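PDB 4XFK: putative branched chain amino acid ABC transporter, periplasmic amino acid-binding protein from Brucella ovis, which probably binds leucine, isoleucine, valine, threonine and alanine in the periplasm as the receptor component of an ABC transport system. Local coordinates for residues 32-37 with 297-302; 128-133 with 320-325. The protein carries 1 engineered substitution. All blocks are in the same frame, centred on the assembly; numbering follows the deposited sequence.

Contacts 1 and 2 both lie in the lobe built on the parallel sheet 54-59, 13-18, 81-84, 111-114 and 131-133; together they illustrate how one lobe of a bilobed periplasmic binding protein is assembled from distant parts of the chain. The centres of the two contacts lie 19 Å apart, and they do not touch. The segments alternate along the chain: 32-37, 128-133, 297-302, 320-325. Each contact thus pairs an early element with one from the later helices 296-312 and 322-331, which follow each other in sequence. After forming the parallel strands of the other lobe's sheet (158-164 to 263-266), the chain returns and packs these helices against the first lobe.

Contact 1 (32-37 with 297-302); sequences RAAVLY and PAAVFG
Ala34 and Val300 are the residues whose CA atoms come nearest, 5.6 Å apart, across two helices running nearly parallel. The axes of the short segments 32-37 and 297-302 come within 8.5 Å and cross at -21°, with both N-to-C directions pointing much the same way. Small side chains on the facing surfaces permit this close spacing, a general feature of helix packing, and no hydrogen bond passes between the segments.

At the centre, two methyl groups meet: Ala34 CB lies 3.6 Å from Ala299 CB, both pointing toward the opposite helix. Ala34 CB also touches one branch of the neighbouring valine, with Val300 CG2 3.9 Å away. One turn further along, Tyr37 brings its ring to the same valine. With CG anti to its backbone N (chi1 173°), the ring is carried across the groove between the helices, where its CD2 comes within 4.0 Å of Val300 CG2. The two side chains meet at a slant. The other branch lies further out along the ring, Val300 CG1 being 4.1 Å from Tyr37 CE2. Both valine methyls lie on the same side of the ring plane, while CG2 also bridges back to Ala34.

Tyr31, immediately before segment 32-37, belongs to a sodium site with Gly85 and Gly116. The phenol oxygen of Tyr37 leaves the apolar patch and hydrogen-bonds Asp283, fixing the far end of the tyrosine to helix 274-288. Tyr284 of that same helix packs on Ala34, Val300 and the Tyr37 ring, making a third helical wall beside helices 26-44 and 296-312. On another side of helix 26-44, Val35 reaches Leu303 of helix 296-312 as well as Leu115, which places helix 26-44 beside the loop that follows strand 111-114.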
loop_
_atom_site.group_PDB
_atom_site.type_symbol
_atom_site.label_atom_id
_atom_site.label_comp_id
_atom_site.label_asym_id
_atom_site.label_seq_id
_atom_site.Cartn_x
_atom_site.Cartn_y
_atom_site.Cartn_z
ATOM N N ARG A 32 -2.193 11.908 0.620
ATOM C CA ARG A 32 -2.662 13.110 1.292
ATOM C C ARG A 32 -4.162 13.056 1.544
ATOM O O ARG A 32 -4.613 13.341 2.643
ATOM C CB ARG A 32 -2.316 14.350 0.482
ATOM C CG ARG A 32 -2.741 15.640 1.164
ATOM C CD ARG A 32 -2.383 16.832 0.312
ATOM N NE ARG A 32 -2.827 18.093 0.901
ATOM C CZ ARG A 32 -4.029 18.617 0.677
ATOM N NH1 ARG A 32 -4.888 17.976 -0.106
ATOM N NH2 ARG A 32 -4.371 19.769 1.221
ATOM N N ALA A 33 -4.937 12.684 0.531
ATOM C CA ALA A 33 -6.391 12.608 0.687
ATOM C C ALA A 33 -6.775 11.645 1.814
ATOM O O ALA A 33 -7.626 11.958 2.646
ATOM C CB ALA A 33 -7.058 12.203 -0.628
ATOM N N ALA A 34 -6.131 10.475 1.851
ATOM C CA ALA A 34 -6.477 9.445 2.832
ATOM C C ALA A 34 -6.051 9.850 4.246
ATOM O O ALA A 34 -6.784 9.638 5.220
ATOM C CB ALA A 34 -5.846 8.119 2.449
ATOM N N VAL A 35 -4.864 10.440 4.358
ATOM C CA VAL A 35 -4.365 10.908 5.643
ATOM C C VAL A 35 -5.228 12.054 6.184
ATOM O O VAL A 35 -5.615 12.051 7.359
ATOM C CB VAL A 35 -2.877 11.303 5.533
ATOM C CG1 VAL A 35 -2.384 11.990 6.807
ATOM C CG2 VAL A 35 -2.033 10.066 5.239
ATOM N N LEU A 36 -5.557 13.020 5.335
ATOM C CA LEU A 36 -6.415 14.118 5.784
ATOM C C LEU A 36 -7.804 13.592 6.128
ATOM O O LEU A 36 -8.432 14.062 7.067
ATOM C CB LEU A 36 -6.498 15.218 4.727
ATOM C CG LEU A 36 -5.187 15.979 4.532
ATOM C CD1 LEU A 36 -5.363 17.116 3.535
ATOM C CD2 LEU A 36 -4.657 16.504 5.851
ATOM N N TYR A 37 -8.286 12.606 5.375
ATOM C CA TYR A 37 -9.587 12.014 5.695
ATOM C C TYR A 37 -9.592 11.405 7.101
ATOM O O TYR A 37 -10.448 11.735 7.924
ATOM C CB TYR A 37 -9.985 10.962 4.650
ATOM C CG TYR A 37 -11.240 10.186 4.994
ATOM C CD1 TYR A 37 -12.494 10.628 4.582
ATOM C CD2 TYR A 37 -11.168 8.990 5.702
ATOM C CE1 TYR A 37 -13.639 9.909 4.889
ATOM C CE2 TYR A 37 -12.305 8.266 6.011
ATOM C CZ TYR A 37 -13.540 8.730 5.607
ATOM O OH TYR A 37 -14.667 7.997 5.917
ATOM N N PRO A 297 -7.294 2.862 0.743
ATOM C CA PRO A 297 -7.818 2.029 1.837
ATOM C C PRO A 297 -6.781 1.632 2.904
ATOM O O PRO A 297 -7.099 1.751 4.094
ATOM C CB PRO A 297 -8.386 0.816 1.091
ATOM C CG PRO A 297 -8.822 1.404 -0.235
ATOM C CD PRO A 297 -7.683 2.325 -0.576
ATOM N N ALA A 298 -5.578 1.204 2.523
ATOM C CA ALA A 298 -4.576 0.843 3.536
ATOM C C ALA A 298 -4.237 2.042 4.419
ATOM O O ALA A 298 -4.063 1.905 5.635
ATOM C CB ALA A 298 -3.314 0.293 2.900
ATOM N N ALA A 299 -4.153 3.224 3.816
ATOM C CA ALA A 299 -3.818 4.417 4.582
ATOM C C ALA A 299 -4.925 4.744 5.578
ATOM O O ALA A 299 -4.653 5.013 6.756
ATOM C CB ALA A 299 -3.540 5.588 3.666
ATOM N N VAL A 300 -6.175 4.682 5.134
ATOM C CA VAL A 300 -7.296 4.943 6.031
ATOM C C VAL A 300 -7.398 3.881 7.131
ATOM O O VAL A 300 -7.502 4.206 8.321
ATOM C CB VAL A 300 -8.637 5.018 5.269
ATOM C CG1 VAL A 300 -9.804 5.077 6.255
ATOM C CG2 VAL A 300 -8.646 6.202 4.301
ATOM N N PHE A 301 -7.356 2.611 6.745
ATOM C CA PHE A 301 -7.555 1.540 7.717
ATOM C C PHE A 301 -6.392 1.504 8.718
ATOM O O PHE A 301 -6.582 1.267 9.914
ATOM C CB PHE A 301 -7.728 0.176 7.032
ATOM C CG PHE A 301 -8.895 0.092 6.064
ATOM C CD1 PHE A 301 -9.926 1.018 6.087
ATOM C CD2 PHE A 301 -8.939 -0.919 5.110
ATOM C CE1 PHE A 301 -10.983 0.934 5.179
ATOM C CE2 PHE A 301 -9.999 -1.014 4.210
ATOM C CZ PHE A 301 -11.011 -0.082 4.240
ATOM N N GLY A 302 -5.187 1.763 8.228
ATOM C CA GLY A 302 -4.038 1.837 9.102
ATOM C C GLY A 302 -4.190 2.946 10.115
ATOM O O GLY A 302 -3.890 2.765 11.297
#

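Contact 2 (128-133 with 320-325); sequences HFYHFR and INTTDI
Tyr130 OH and Thr323 OG1 form a short hydrogen bond of 2.6 Å, in which either hydroxyl could be the donor. It joins a type I beta turn, His128 to His131, leading into 131-133, an edge strand of the parallel sheet, to the start of helix 322-331, whose N-cap is Asn321. The threonine oxygen lies in the plane of the tyrosine ring, at its edge. Thr323 presents it by turning OG1 anti to its carbonyl carbon (chi1 -56°), which sets CG2 anti to the backbone N, beside the carbonyl carbon.

Capping is a general device for satisfying the first amides of a helix. Here Asn321 OD1 accepts from Asp324 N at 3.0 Å, an almost straight bond (160°) arriving from above the carbonyl plane, and more weakly from Thr323 N. Next to the cap, Thr322 OG1 bonds the backbone oxygen of Glu109, tying the helix start to the loop before strand 111-114.

Within the turn, Phe129 directs CD2 onto one face of the Tyr130 ring, 3.5 Å above the plane and over its centre, which probably limits its rotation. The same phenylalanine also reaches the helix, with Phe129 CE2 4.2 Å from the methyl carbon Thr323 CG2.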
loop_
_atom_site.group_PDB
_atom_site.type_symbol
_atom_site.label_atom_id
_atom_site.label_comp_id
_atom_site.label_asym_id
_atom_site.label_seq_id
_atom_site.Cartn_x
_atom_site.Cartn_y
_atom_site.Cartn_z
ATOM N N HIS A 128 12.253 -2.728 12.542
ATOM C CA HIS A 128 12.616 -2.223 13.863
ATOM C C HIS A 128 11.360 -1.777 14.592
ATOM O O HIS A 128 10.278 -1.664 13.995
ATOM C CB HIS A 128 13.669 -1.110 13.804
ATOM C CG HIS A 128 13.223 0.118 13.071
ATOM N ND1 HIS A 128 12.718 1.234 13.710
ATOM C CD2 HIS A 128 13.211 0.402 11.748
ATOM C CE1 HIS A 128 12.420 2.152 12.806
ATOM N NE2 HIS A 128 12.709 1.672 11.608
ATOM N N PHE A 129 11.503 -1.546 15.889
ATOM C CA PHE A 129 10.353 -1.371 16.761
ATOM C C PHE A 129 9.525 -0.132 16.424
ATOM O O PHE A 129 8.318 -0.120 16.624
ATOM C CB PHE A 129 10.806 -1.336 18.221
ATOM C CG PHE A 129 9.677 -1.203 19.203
ATOM C CD1 PHE A 129 8.900 -2.297 19.550
ATOM C CD2 PHE A 129 9.402 0.019 19.789
ATOM C CE1 PHE A 129 7.858 -2.168 20.463
ATOM C CE2 PHE A 129 8.373 0.156 20.705
ATOM C CZ PHE A 129 7.593 -0.937 21.039
ATOM N N TYR A 130 10.166 0.909 15.904
ATOM C CA TYR A 130 9.466 2.175 15.684
ATOM C C TYR A 130 8.964 2.360 14.251
ATOM O O TYR A 130 8.495 3.436 13.891
ATOM C CB TYR A 130 10.311 3.362 16.176
ATOM C CG TYR A 130 10.466 3.366 17.685
ATOM C CD1 TYR A 130 9.478 3.912 18.501
ATOM C CD2 TYR A 130 11.568 2.778 18.297
ATOM C CE1 TYR A 130 9.604 3.898 19.890
ATOM C CE2 TYR A 130 11.699 2.755 19.678
ATOM C CZ TYR A 130 10.717 3.312 20.467
ATOM O OH TYR A 130 10.854 3.287 21.842
ATOM N N HIS A 131 9.063 1.303 13.450
ATOM C CA HIS A 131 8.383 1.231 12.164
ATOM C C HIS A 131 7.179 0.296 12.278
ATOM O O HIS A 131 7.265 -0.788 12.884
ATOM C CB HIS A 131 9.330 0.727 11.064
ATOM C CG HIS A 131 8.625 0.222 9.830
ATOM N ND1 HIS A 131 8.292 -1.103 9.662
ATOM C CD2 HIS A 131 8.194 0.857 8.711
ATOM C CE1 HIS A 131 7.673 -1.264 8.504
ATOM N NE2 HIS A 131 7.604 -0.089 7.903
ATOM N N PHE A 132 6.065 0.720 11.681
ATOM C CA PHE A 132 4.879 -0.117 11.561
ATOM C C PHE A 132 4.385 -0.035 10.133
ATOM O O PHE A 132 4.236 1.075 9.599
ATOM C CB PHE A 132 3.764 0.383 12.483
ATOM C CG PHE A 132 4.022 0.150 13.940
ATOM C CD1 PHE A 132 4.807 1.025 14.668
ATOM C CD2 PHE A 132 3.472 -0.953 14.583
ATOM C CE1 PHE A 132 5.035 0.812 16.017
ATOM C CE2 PHE A 132 3.685 -1.163 15.930
ATOM C CZ PHE A 132 4.471 -0.284 16.651
ATOM N N ARG A 133 4.104 -1.185 9.528
ATOM C CA ARG A 133 3.528 -1.214 8.183
ATOM C C ARG A 133 2.051 -1.590 8.230
ATOM O O ARG A 133 1.675 -2.631 8.786
ATOM C CB ARG A 133 4.284 -2.166 7.247
ATOM C CG ARG A 133 3.518 -2.409 5.952
ATOM C CD ARG A 133 4.388 -2.719 4.754
ATOM N NE ARG A 133 5.195 -3.921 4.918
ATOM C CZ ARG A 133 6.271 -4.157 4.184
ATOM N NH1 ARG A 133 6.978 -5.266 4.365
ATOM N NH2 ARG A 133 6.641 -3.261 3.280
ATOM N N ILE A 320 3.714 13.273 25.637
ATOM C CA ILE A 320 3.461 12.228 24.659
ATOM C C ILE A 320 4.630 11.264 24.603
ATOM O O ILE A 320 5.775 11.673 24.443
ATOM C CB ILE A 320 3.185 12.825 23.291
ATOM C CG1 ILE A 320 1.867 13.597 23.357
ATOM C CG2 ILE A 320 3.156 11.732 22.226
ATOM C CD1 ILE A 320 1.428 14.168 22.070
ATOM N N ASN A 321 4.324 9.982 24.751
ATOM C CA ASN A 321 5.336 8.939 24.809
ATOM C C ASN A 321 5.147 8.000 23.632
ATOM O O ASN A 321 4.194 7.229 23.591
ATOM C CB ASN A 321 5.214 8.191 26.137
ATOM C CG ASN A 321 6.326 7.191 26.352
ATOM O OD1 ASN A 321 6.618 6.373 25.487
ATOM N ND2 ASN A 321 6.957 7.255 27.521
ATOM N N THR A 322 6.063 8.065 22.674
ATOM C CA THR A 322 5.921 7.272 21.464
ATOM C C THR A 322 6.108 5.776 21.710
ATOM O O THR A 322 5.617 4.970 20.938
ATOM C CB THR A 322 6.879 7.738 20.371
ATOM O OG1 THR A 322 8.197 7.803 20.917
ATOM C CG2 THR A 322 6.484 9.118 19.855
ATOM N N THR A 323 6.820 5.397 22.768
ATOM C CA THR A 323 6.939 3.982 23.093
ATOM C C THR A 323 5.592 3.444 23.551
ATOM O O THR A 323 5.181 2.361 23.143
ATOM C CB THR A 323 8.019 3.720 24.153
ATOM O OG1 THR A 323 9.253 4.260 23.676
ATOM C CG2 THR A 323 8.179 2.219 24.398
ATOM N N ASP A 324 4.887 4.216 24.373
ATOM C CA ASP A 324 3.546 3.832 24.796
ATOM C C ASP A 324 2.600 3.756 23.603
ATOM O O ASP A 324 1.774 2.850 23.525
ATOM C CB ASP A 324 3.000 4.786 25.865
ATOM C CG ASP A 324 3.749 4.684 27.179
ATOM O OD1 ASP A 324 4.370 3.627 27.434
ATOM O OD2 ASP A 324 3.710 5.659 27.957
ATOM N N ILE A 325 2.726 4.688 22.661
ATOM C CA ILE A 325 1.899 4.633 21.460
ATOM C C ILE A 325 2.220 3.366 20.656
ATOM O O ILE A 325 1.314 2.653 20.227
ATOM C CB ILE A 325 2.059 5.900 20.586
ATOM C CG1 ILE A 325 1.484 7.119 21.321
ATOM C CG2 ILE A 325 1.374 5.716 19.229
ATOM C CD1 ILE A 325 1.810 8.454 20.665
#